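Local coordinates for protein inorganic polyphosphate/ATP-glucomannokinase (Arthrobacter sp., PDB 1WOQ) that phosphorylates glucose and probably mannose, taking the phosphoryl group from inorganic polyphosphate or from ATP, at residues A[78-83]-A[116-121]; A[84-89]-A[104-109]; A[170-175]-A[206-211]. One frame throughout, in Å; residues are numbered along the deposited sequence.

Interaction 1 of 3, residues A[78-83]-A[116-121]; sequences VGVTFP and RPVEVI. With BGC (beta-D-glucopyranose), chain C.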
loop_
_atom_site.group_PDB
_atom_site.type_symbol
_atom_site.label_atom_id
_atom_site.label_comp_id
_atom_site.label_asym_id
_atom_site.label_seq_id
_atom_site.Cartn_x
_atom_site.Cartn_y
_atom_site.Cartn_z
ATOM N N VAL A 78 10.986 -5.185 -11.904
ATOM C CA VAL A 78 10.867 -4.691 -10.536
ATOM C C VAL A 78 9.472 -4.126 -10.290
ATOM O O VAL A 78 8.959 -3.350 -11.097
ATOM C CB VAL A 78 11.906 -3.575 -10.270
ATOM C CG1 VAL A 78 11.730 -2.998 -8.869
ATOM C CG2 VAL A 78 13.304 -4.133 -10.450
ATOM N N GLY A 79 8.868 -4.518 -9.171
ATOM C CA GLY A 79 7.546 -4.024 -8.825
ATOM C C GLY A 79 7.683 -2.814 -7.918
ATOM O O GLY A 79 8.525 -2.794 -7.024
ATOM N N VAL A 80 6.853 -1.803 -8.135
ATOM C CA VAL A 80 6.933 -0.584 -7.335
ATOM C C VAL A 80 5.540 -0.082 -6.986
ATOM O O VAL A 80 4.627 -0.173 -7.806
ATOM C CB VAL A 80 7.666 0.524 -8.124
ATOM C CG1 VAL A 80 7.810 1.774 -7.273
ATOM C CG2 VAL A 80 9.029 0.016 -8.585
ATOM N N THR A 81 5.370 0.440 -5.774
ATOM C CA THR A 81 4.069 0.972 -5.375
ATOM C C THR A 81 4.083 2.489 -5.455
ATOM O O THR A 81 5.141 3.118 -5.447
ATOM C CB THR A 81 3.691 0.606 -3.926
ATOM O OG1 THR A 81 4.518 1.344 -3.015
ATOM C CG2 THR A 81 3.866 -0.891 -3.680
ATOM N N PHE A 82 2.897 3.075 -5.520
ATOM C CA PHE A 82 2.766 4.522 -5.585
ATOM C C PHE A 82 1.426 4.880 -4.963
ATOM O O PHE A 82 0.419 4.234 -5.243
ATOM C CB PHE A 82 2.806 5.005 -7.032
ATOM C CG PHE A 82 2.799 6.496 -7.154
ATOM C CD1 PHE A 82 3.984 7.215 -7.073
ATOM C CD2 PHE A 82 1.598 7.186 -7.284
ATOM C CE1 PHE A 82 3.973 8.606 -7.117
ATOM C CE2 PHE A 82 1.580 8.576 -7.327
ATOM C CZ PHE A 82 2.767 9.284 -7.243
ATOM N N PRO A 83 1.392 5.925 -4.121
ATOM C CA PRO A 83 0.153 6.340 -3.463
ATOM C C PRO A 83 -0.842 7.095 -4.338
ATOM O O PRO A 83 -1.165 8.245 -4.065
ATOM C CB PRO A 83 0.661 7.186 -2.302
ATOM C CG PRO A 83 1.818 7.893 -2.923
ATOM C CD PRO A 83 2.517 6.787 -3.707
ATOM N N ARG A 116 15.687 -1.615 -16.559
ATOM C CA ARG A 116 15.013 -2.906 -16.505
ATOM C C ARG A 116 13.522 -2.610 -16.394
ATOM O O ARG A 116 13.138 -1.521 -15.975
ATOM C CB ARG A 116 15.488 -3.708 -15.285
ATOM C CG ARG A 116 15.155 -3.052 -13.951
ATOM C CD ARG A 116 16.121 -3.476 -12.850
ATOM N NE ARG A 116 15.997 -4.879 -12.468
ATOM C CZ ARG A 116 16.765 -5.460 -11.551
ATOM N NH1 ARG A 116 17.707 -4.756 -10.935
ATOM N NH2 ARG A 116 16.584 -6.733 -11.232
ATOM N N PRO A 117 12.664 -3.569 -16.772
ATOM C CA PRO A 117 11.223 -3.312 -16.679
ATOM C C PRO A 117 10.732 -3.026 -15.260
ATOM O O PRO A 117 11.117 -3.699 -14.307
ATOM C CB PRO A 117 10.603 -4.576 -17.273
ATOM C CG PRO A 117 11.649 -5.627 -17.033
ATOM C CD PRO A 117 12.927 -4.902 -17.338
ATOM N N VAL A 118 9.885 -2.012 -15.138
ATOM C CA VAL A 118 9.320 -1.623 -13.852
ATOM C C VAL A 118 7.824 -1.441 -14.031
ATOM O O VAL A 118 7.379 -0.762 -14.959
ATOM C CB VAL A 118 9.906 -0.288 -13.341
ATOM C CG1 VAL A 118 9.204 0.131 -12.051
ATOM C CG2 VAL A 118 11.393 -0.425 -13.107
ATOM N N GLU A 119 7.052 -2.060 -13.147
ATOM C CA GLU A 119 5.603 -1.954 -13.200
ATOM C C GLU A 119 5.086 -1.480 -11.858
ATOM O O GLU A 119 5.331 -2.105 -10.822
ATOM C CB GLU A 119 4.992 -3.296 -13.578
ATOM C CG GLU A 119 5.264 -3.657 -15.026
ATOM C CD GLU A 119 4.668 -4.984 -15.421
ATOM O OE1 GLU A 119 3.493 -5.230 -15.080
ATOM O OE2 GLU A 119 5.371 -5.773 -16.085
ATOM N N VAL A 120 4.373 -0.362 -11.897
ATOM C CA VAL A 120 3.832 0.262 -10.704
ATOM C C VAL A 120 2.394 -0.149 -10.420
ATOM O O VAL A 120 1.615 -0.444 -11.333
ATOM C CB VAL A 120 3.906 1.807 -10.833
ATOM C CG1 VAL A 120 3.340 2.479 -9.592
ATOM C CG2 VAL A 120 5.358 2.236 -11.061
ATOM N N ILE A 121 2.060 -0.177 -9.137
ATOM C CA ILE A 121 0.721 -0.527 -8.685
ATOM C C ILE A 121 0.426 0.358 -7.482
ATOM O O ILE A 121 1.344 0.791 -6.786
ATOM C CB ILE A 121 0.645 -2.010 -8.262
ATOM C CG1 ILE A 121 -0.756 -2.333 -7.730
ATOM C CG2 ILE A 121 1.715 -2.307 -7.214
ATOM C CD1 ILE A 121 -0.949 -3.801 -7.377
HETATM C C2 BGC C . -4.263 8.024 -1.972
HETATM C C3 BGC C . -4.280 6.513 -2.238
HETATM C C4 BGC C . -3.282 5.805 -1.310
HETATM C C5 BGC C . -3.571 6.187 0.149
HETATM C C6 BGC C . -2.584 5.601 1.139
HETATM C C1 BGC C . -4.532 8.275 -0.486
HETATM O O1 BGC C . -4.484 9.631 -0.205
HETATM O O2 BGC C . -5.253 8.665 -2.759
HETATM O O3 BGC C . -3.954 6.252 -3.594
HETATM O O4 BGC C . -3.393 4.394 -1.468
HETATM O O5 BGC C . -3.529 7.623 0.300
HETATM O O6 BGC C . -1.245 5.909 0.782
#

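Interaction 2 of 3, residues A[84-89]-A[104-109]; sequences GIIQHG and TDIDAL. With BGC (beta-D-glucopyranose), chain C.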
loop_
_atom_site.group_PDB
_atom_site.type_symbol
_atom_site.label_atom_id
_atom_site.label_comp_id
_atom_site.label_asym_id
_atom_site.label_seq_id
_atom_site.Cartn_x
_atom_site.Cartn_y
_atom_site.Cartn_z
ATOM N N GLY A 84 -1.334 6.438 -5.382
ATOM C CA GLY A 84 -2.305 7.072 -6.256
ATOM C C GLY A 84 -2.897 6.091 -7.251
ATOM O O GLY A 84 -2.492 4.931 -7.307
ATOM N N ILE A 85 -3.869 6.553 -8.031
ATOM C CA ILE A 85 -4.499 5.715 -9.043
ATOM C C ILE A 85 -3.474 5.443 -10.144
ATOM O O ILE A 85 -2.845 6.374 -10.655
ATOM C CB ILE A 85 -5.717 6.428 -9.681
ATOM C CG1 ILE A 85 -6.788 6.688 -8.620
ATOM C CG2 ILE A 85 -6.279 5.587 -10.820
ATOM C CD1 ILE A 85 -7.923 7.595 -9.109
ATOM N N ILE A 86 -3.302 4.174 -10.499
ATOM C CA ILE A 86 -2.364 3.794 -11.554
ATOM C C ILE A 86 -3.111 3.065 -12.670
ATOM O O ILE A 86 -3.690 2.000 -12.447
ATOM C CB ILE A 86 -1.254 2.848 -11.030
ATOM C CG1 ILE A 86 -0.475 3.512 -9.886
ATOM C CG2 ILE A 86 -0.317 2.461 -12.177
ATOM C CD1 ILE A 86 0.247 4.795 -10.258
ATOM N N GLN A 87 -3.103 3.646 -13.867
ATOM C CA GLN A 87 -3.766 3.039 -15.019
ATOM C C GLN A 87 -2.763 2.946 -16.167
ATOM O O GLN A 87 -2.249 3.962 -16.639
ATOM C CB GLN A 87 -4.973 3.879 -15.454
ATOM C CG GLN A 87 -6.053 4.044 -14.379
ATOM C CD GLN A 87 -7.279 4.810 -14.881
ATOM O OE1 GLN A 87 -8.189 5.118 -14.113
ATOM N NE2 GLN A 87 -7.305 5.112 -16.174
ATOM N N HIS A 88 -2.486 1.724 -16.606
ATOM C CA HIS A 88 -1.536 1.499 -17.689
ATOM C C HIS A 88 -0.228 2.238 -17.419
ATOM O O HIS A 88 0.310 2.915 -18.300
ATOM C CB HIS A 88 -2.130 1.961 -19.024
ATOM C CG HIS A 88 -3.313 1.157 -19.465
ATOM N ND1 HIS A 88 -4.592 1.668 -19.496
ATOM C CD2 HIS A 88 -3.411 -0.133 -19.868
ATOM C CE1 HIS A 88 -5.429 0.726 -19.896
ATOM N NE2 HIS A 88 -4.738 -0.375 -20.128
ATOM N N GLY A 89 0.259 2.116 -16.186
ATOM C CA GLY A 89 1.511 2.742 -15.792
ATOM C C GLY A 89 1.521 4.252 -15.628
ATOM O O GLY A 89 2.581 4.843 -15.422
ATOM N N THR A 104 1.825 11.452 -15.133
ATOM C CA THR A 104 3.188 10.991 -15.356
ATOM C C THR A 104 3.204 9.489 -15.626
ATOM O O THR A 104 2.590 8.714 -14.891
ATOM C CB THR A 104 4.085 11.274 -14.127
ATOM O OG1 THR A 104 4.304 12.682 -14.010
ATOM C CG2 THR A 104 5.431 10.559 -14.261
ATOM N N ASP A 105 3.885 9.081 -16.693
ATOM C CA ASP A 105 3.998 7.661 -17.010
ATOM C C ASP A 105 5.118 7.173 -16.095
ATOM O O ASP A 105 6.296 7.213 -16.465
ATOM C CB ASP A 105 4.403 7.458 -18.471
ATOM C CG ASP A 105 4.337 6.001 -18.901
ATOM O OD1 ASP A 105 4.521 5.101 -18.046
ATOM O OD2 ASP A 105 4.114 5.752 -20.106
ATOM N N ILE A 106 4.751 6.736 -14.896
ATOM C CA ILE A 106 5.737 6.277 -13.929
ATOM C C ILE A 106 6.430 4.975 -14.341
ATOM O O ILE A 106 7.602 4.767 -14.020
ATOM C CB ILE A 106 5.104 6.173 -12.504
ATOM C CG1 ILE A 106 6.188 5.856 -11.470
ATOM C CG2 ILE A 106 3.978 5.148 -12.491
ATOM C CD1 ILE A 106 5.709 6.003 -10.021
ATOM N N ASP A 107 5.730 4.104 -15.066
ATOM C CA ASP A 107 6.351 2.861 -15.522
ATOM C C ASP A 107 7.507 3.199 -16.455
ATOM O O ASP A 107 8.602 2.653 -16.318
ATOM C CB ASP A 107 5.339 1.979 -16.262
ATOM C CG ASP A 107 4.501 1.138 -15.320
ATOM O OD1 ASP A 107 4.472 1.451 -14.111
ATOM O OD2 ASP A 107 3.867 0.169 -15.788
ATOM N N ALA A 108 7.260 4.109 -17.395
ATOM C CA ALA A 108 8.288 4.522 -18.351
ATOM C C ALA A 108 9.425 5.232 -17.624
ATOM O O ALA A 108 10.599 4.965 -17.875
ATOM C CB ALA A 108 7.683 5.451 -19.404
ATOM N N LEU A 109 9.063 6.144 -16.730
ATOM C CA LEU A 109 10.040 6.901 -15.952
ATOM C C LEU A 109 11.023 5.990 -15.222
ATOM O O LEU A 109 12.241 6.161 -15.318
ATOM C CB LEU A 109 9.324 7.770 -14.915
ATOM C CG LEU A 109 10.217 8.521 -13.918
ATOM C CD1 LEU A 109 10.835 9.726 -14.612
ATOM C CD2 LEU A 109 9.400 8.964 -12.709
HETATM C C2 BGC C . -4.263 8.024 -1.972
HETATM C C3 BGC C . -4.280 6.513 -2.238
HETATM C C4 BGC C . -3.282 5.805 -1.310
HETATM C C5 BGC C . -3.571 6.187 0.149
HETATM C C6 BGC C . -2.584 5.601 1.139
HETATM C C1 BGC C . -4.532 8.275 -0.486
HETATM O O1 BGC C . -4.484 9.631 -0.205
HETATM O O2 BGC C . -5.253 8.665 -2.759
HETATM O O3 BGC C . -3.954 6.252 -3.594
HETATM O O4 BGC C . -3.393 4.394 -1.468
HETATM O O5 BGC C . -3.529 7.623 0.300
HETATM O O6 BGC C . -1.245 5.909 0.782
HETATM O O HOH W 1 3.422 2.932 -19.126
#

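Interaction 3 of 3, residues A[170-175]-A[206-211]; sequences GHLEID and FSHVEF. With BGC (beta-D-glucopyranose), chain C.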
loop_
_atom_site.group_PDB
_atom_site.type_symbol
_atom_site.label_atom_id
_atom_site.label_comp_id
_atom_site.label_asym_id
_atom_site.label_seq_id
_atom_site.Cartn_x
_atom_site.Cartn_y
_atom_site.Cartn_z
ATOM N N GLY A 170 -10.401 6.004 0.579
ATOM C CA GLY A 170 -9.876 6.970 1.523
ATOM C C GLY A 170 -10.401 8.343 1.151
ATOM O O GLY A 170 -10.267 9.300 1.916
ATOM N N HIS A 171 -11.022 8.436 -0.024
ATOM C CA HIS A 171 -11.555 9.704 -0.494
ATOM C C HIS A 171 -13.069 9.771 -0.558
ATOM O O HIS A 171 -13.645 10.624 -1.234
ATOM C CB HIS A 171 -10.908 10.071 -1.833
ATOM C CG HIS A 171 -9.442 10.351 -1.708
ATOM N ND1 HIS A 171 -8.954 11.373 -0.920
ATOM C CD2 HIS A 171 -8.360 9.688 -2.180
ATOM C CE1 HIS A 171 -7.634 11.322 -0.908
ATOM N NE2 HIS A 171 -7.247 10.309 -1.663
ATOM N N LEU A 172 -13.712 8.850 0.149
ATOM C CA LEU A 172 -15.157 8.870 0.258
ATOM C C LEU A 172 -15.393 10.133 1.073
ATOM O O LEU A 172 -14.539 10.520 1.872
ATOM C CB LEU A 172 -15.657 7.683 1.083
ATOM C CG LEU A 172 -15.670 6.283 0.479
ATOM C CD1 LEU A 172 -15.906 5.249 1.582
ATOM C CD2 LEU A 172 -16.767 6.204 -0.575
ATOM N N GLU A 173 -16.527 10.788 0.867
ATOM C CA GLU A 173 -16.833 11.963 1.662
ATOM C C GLU A 173 -17.633 11.446 2.843
ATOM O O GLU A 173 -18.529 10.623 2.674
ATOM C CB GLU A 173 -17.675 12.958 0.873
ATOM C CG GLU A 173 -18.137 14.135 1.709
ATOM C CD GLU A 173 -19.069 15.044 0.950
ATOM O OE1 GLU A 173 -20.137 15.382 1.504
ATOM O OE2 GLU A 173 -18.730 15.417 -0.195
ATOM N N ILE A 174 -17.298 11.904 4.043
ATOM C CA ILE A 174 -18.014 11.475 5.234
ATOM C C ILE A 174 -18.172 12.668 6.161
ATOM O O ILE A 174 -17.192 13.316 6.534
ATOM C CB ILE A 174 -17.266 10.344 5.969
ATOM C CG1 ILE A 174 -17.178 9.109 5.063
ATOM C CG2 ILE A 174 -17.994 9.987 7.254
ATOM C CD1 ILE A 174 -16.456 7.941 5.681
ATOM N N ASP A 175 -19.422 12.959 6.506
ATOM C CA ASP A 175 -19.750 14.083 7.372
ATOM C C ASP A 175 -19.140 15.404 6.901
ATOM O O ASP A 175 -18.545 16.152 7.680
ATOM C CB ASP A 175 -19.350 13.764 8.815
ATOM C CG ASP A 175 -20.145 12.600 9.387
ATOM O OD1 ASP A 175 -21.358 12.524 9.094
ATOM O OD2 ASP A 175 -19.576 11.768 10.122
ATOM N N PHE A 206 -15.881 2.956 9.163
ATOM C CA PHE A 206 -16.122 1.549 8.885
ATOM C C PHE A 206 -17.594 1.169 8.799
ATOM O O PHE A 206 -17.960 0.324 7.984
ATOM C CB PHE A 206 -15.398 0.662 9.903
ATOM C CG PHE A 206 -13.914 0.600 9.688
ATOM C CD1 PHE A 206 -13.055 1.394 10.437
ATOM C CD2 PHE A 206 -13.378 -0.226 8.702
ATOM C CE1 PHE A 206 -11.678 1.367 10.208
ATOM C CE2 PHE A 206 -12.006 -0.260 8.465
ATOM C CZ PHE A 206 -11.155 0.540 9.221
ATOM N N SER A 207 -18.444 1.785 9.616
ATOM C CA SER A 207 -19.865 1.460 9.542
ATOM C C SER A 207 -20.430 1.977 8.217
ATOM O O SER A 207 -21.316 1.361 7.629
ATOM C CB SER A 207 -20.632 2.054 10.736
ATOM O OG SER A 207 -20.601 3.463 10.734
ATOM N N HIS A 208 -19.911 3.104 7.737
ATOM C CA HIS A 208 -20.380 3.644 6.465
ATOM C C HIS A 208 -19.951 2.723 5.325
ATOM O O HIS A 208 -20.760 2.367 4.470
ATOM C CB HIS A 208 -19.813 5.045 6.216
ATOM C CG HIS A 208 -20.245 5.641 4.911
ATOM N ND1 HIS A 208 -19.351 6.057 3.948
ATOM C CD2 HIS A 208 -21.478 5.881 4.408
ATOM C CE1 HIS A 208 -20.015 6.528 2.907
ATOM N NE2 HIS A 208 -21.307 6.432 3.161
ATOM N N VAL A 209 -18.680 2.333 5.321
ATOM C CA VAL A 209 -18.157 1.457 4.275
ATOM C C VAL A 209 -18.842 0.088 4.342
ATOM O O VAL A 209 -19.066 -0.566 3.324
ATOM C CB VAL A 209 -16.625 1.298 4.414
ATOM C CG1 VAL A 209 -16.097 0.300 3.389
ATOM C CG2 VAL A 209 -15.949 2.658 4.214
ATOM N N GLU A 210 -19.179 -0.329 5.557
ATOM C CA GLU A 210 -19.860 -1.595 5.783
ATOM C C GLU A 210 -21.226 -1.549 5.100
ATOM O O GLU A 210 -21.662 -2.528 4.482
ATOM C CB GLU A 210 -20.005 -1.810 7.293
ATOM C CG GLU A 210 -20.917 -2.924 7.720
ATOM C CD GLU A 210 -20.816 -3.170 9.208
ATOM O OE1 GLU A 210 -19.865 -3.861 9.627
ATOM O OE2 GLU A 210 -21.669 -2.651 9.957
ATOM N N PHE A 211 -21.897 -0.406 5.197
ATOM C CA PHE A 211 -23.202 -0.256 4.561
ATOM C C PHE A 211 -23.036 -0.221 3.042
ATOM O O PHE A 211 -23.858 -0.759 2.300
ATOM C CB PHE A 211 -23.892 1.028 5.033
ATOM C CG PHE A 211 -25.267 1.226 4.451
ATOM C CD1 PHE A 211 -25.431 1.773 3.183
ATOM C CD2 PHE A 211 -26.397 0.826 5.156
ATOM C CE1 PHE A 211 -26.702 1.917 2.622
ATOM C CE2 PHE A 211 -27.672 0.967 4.605
ATOM C CZ PHE A 211 -27.822 1.513 3.334
HETATM C C2 BGC C . -4.263 8.024 -1.972
HETATM C C3 BGC C . -4.280 6.513 -2.238
HETATM C C4 BGC C . -3.282 5.805 -1.310
HETATM C C5 BGC C . -3.571 6.187 0.149
HETATM C C6 BGC C . -2.584 5.601 1.139
HETATM C C1 BGC C . -4.532 8.275 -0.486
HETATM O O1 BGC C . -4.484 9.631 -0.205
HETATM O O2 BGC C . -5.253 8.665 -2.759
HETATM O O3 BGC C . -3.954 6.252 -3.594
HETATM O O4 BGC C . -3.393 4.394 -1.468
HETATM O O5 BGC C . -3.529 7.623 0.300
HETATM O O6 BGC C . -1.245 5.909 0.782
#

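Interaction 1 of 3, residues A[78-83]-A[116-121]
Val80 and Val118 meet methyl to methyl at the apolar centre: CG2 of Val80 lies 3.5 Å from CG1 of Val118, tighter than usual for two carbons, as the two side chains cross obliquely on the face they share with Val78 and Val120. Farther along, Val120 holds CG1 anti to its backbone N (chi1 180°), which brings that methyl 3.6 Å from CB of Phe82. The parallel strands 78-82 and 118-121, turned 31° against each other, are joined by backbone bonds from Val78 N to Pro117 O (2.8 Å), Glu119 N to Val78 O, Val80 N to Glu119 O and Ile121 N to Val80 O (2.9 Å); Phe82 N reaches Ile121 O weakly. At the polar edge, CG2 of Val78 sits over one face of the Arg116 guanidinium, 3.4 Å from NE of Arg116. Bonds from NE to Ser76 O and between NH1 and Ser66 OG limit the rotation of that group. Beyond the other strand end, C of Pro83 lies 3.3 Å from O3 of the bound glucose. Strand 14-19 flanks strand 78-82, helix 106-114 covers the valine face through Ile106 and Leu110, and helix 123-134 packs against Thr81 and Ile121.

Interaction 2 of 3, residues A[84-89]-A[104-109]
Gly89 presses against the first turn of helix 106-114, its CA 3.4 Å from CG of Asp107 and its carbonyl turned to the helix start. Asp107 N donates to Gly89 O at 3.3 Å, nearly straight (169°) and on a lone pair in the carbonyl plane, while CG2 of Ile106 packs 3.3 Å from the same oxygen. A side chain on Gly89 would run into the Asp107 carboxylate, and the positive phi (72°) also suits glycine. Asp107 OD1 in turn is bonded to Val120 N of the adjoining strand, which holds the carboxylate in place. Packing is looser toward Ile86, whose CD1 stays 4.4 Å from CG2 of Ile106. On the wetter side a water donates both to His88 O and, at 2.7 Å, to OD1 of Asp105. Asp105 keeps CG anti to its backbone N (chi1 -172°), and OD1 accepts from Ala108 N at 3.0 Å, the N-H coming from above the carboxylate plane. An alanine here would probably leave Ala108 N without its cap and the water without one of its protein partners. Residues 88 and 89 form the turn of the hairpin 86-91, with both backbones in the left-handed region, as in a type I' turn. This hairpin turn thus abuts a helix N terminus at which Asp105 is the N-cap.

Interaction 3 of 3, residues A[170-175]-A[206-211]
His208 and Ile174 slide past each other in opposite directions, with ND1 of His208 3.9 Å from CD1 of Ile174. The imidazole projects from helix 195-213 with CG anti to the backbone N (chi1 179°). CD1 of Leu172 approaches the same nitrogen more loosely, at 4.3 Å from ND1 of His208, so the ring rests obliquely against two aliphatic side chains. Next along the helix, Val209 supplies the closest approach: its CG2 lies 3.7 Å from CD1 of Leu172, the two side chains crossing at about a right angle. Val209 also touches Phe218 of strand 217-221, and Leu212, beyond the segment, adds to the surface under Leu172. After Val209 the helix turns Glu210 toward Thr239, to which OE1 is bonded. No hydrogen bond joins the two segments, and the contact lies near the surface; a salt bridge from Asp175 to Arg204 supplements it just outside the apolar patch. At the other end of 170-175, His171 points into the sugar site. Its NE2 donates to O2 of the glucose at 2.8 Å (141°), with O2 at the ring edge and in its plane, and also bonds O1 at 3.2 Å. Asp178, bonded to ND1 of His171, fixes the rotation of the ring. The arrangement joins a glucose-binding loop to a helix of the second half of this ROK-family kinase, which belongs to the actin-like ATPase clan.

From the N terminus, the chain reaches strand 78-82 and continues through 84-89, the hairpin 86-91 and helix 106-114 before strand 118-122 closes interaction 1. Interaction 2 is nested within that loop, joining the hairpin to the start of the helix, and the two contacts touch: CG2 of Val120 packs 3.5 Å from CG2 of Ile106. Together they tie hairpin and helix to the edge of the sheet that holds strand 14-19. Interaction 3 follows in series and closes its own loop between 170-175 and helix 195-213, beside the sheet containing strand 217-221. Its centre is about 29 Å from that of interaction 1, yet all three contacts include residues at the bound glucose.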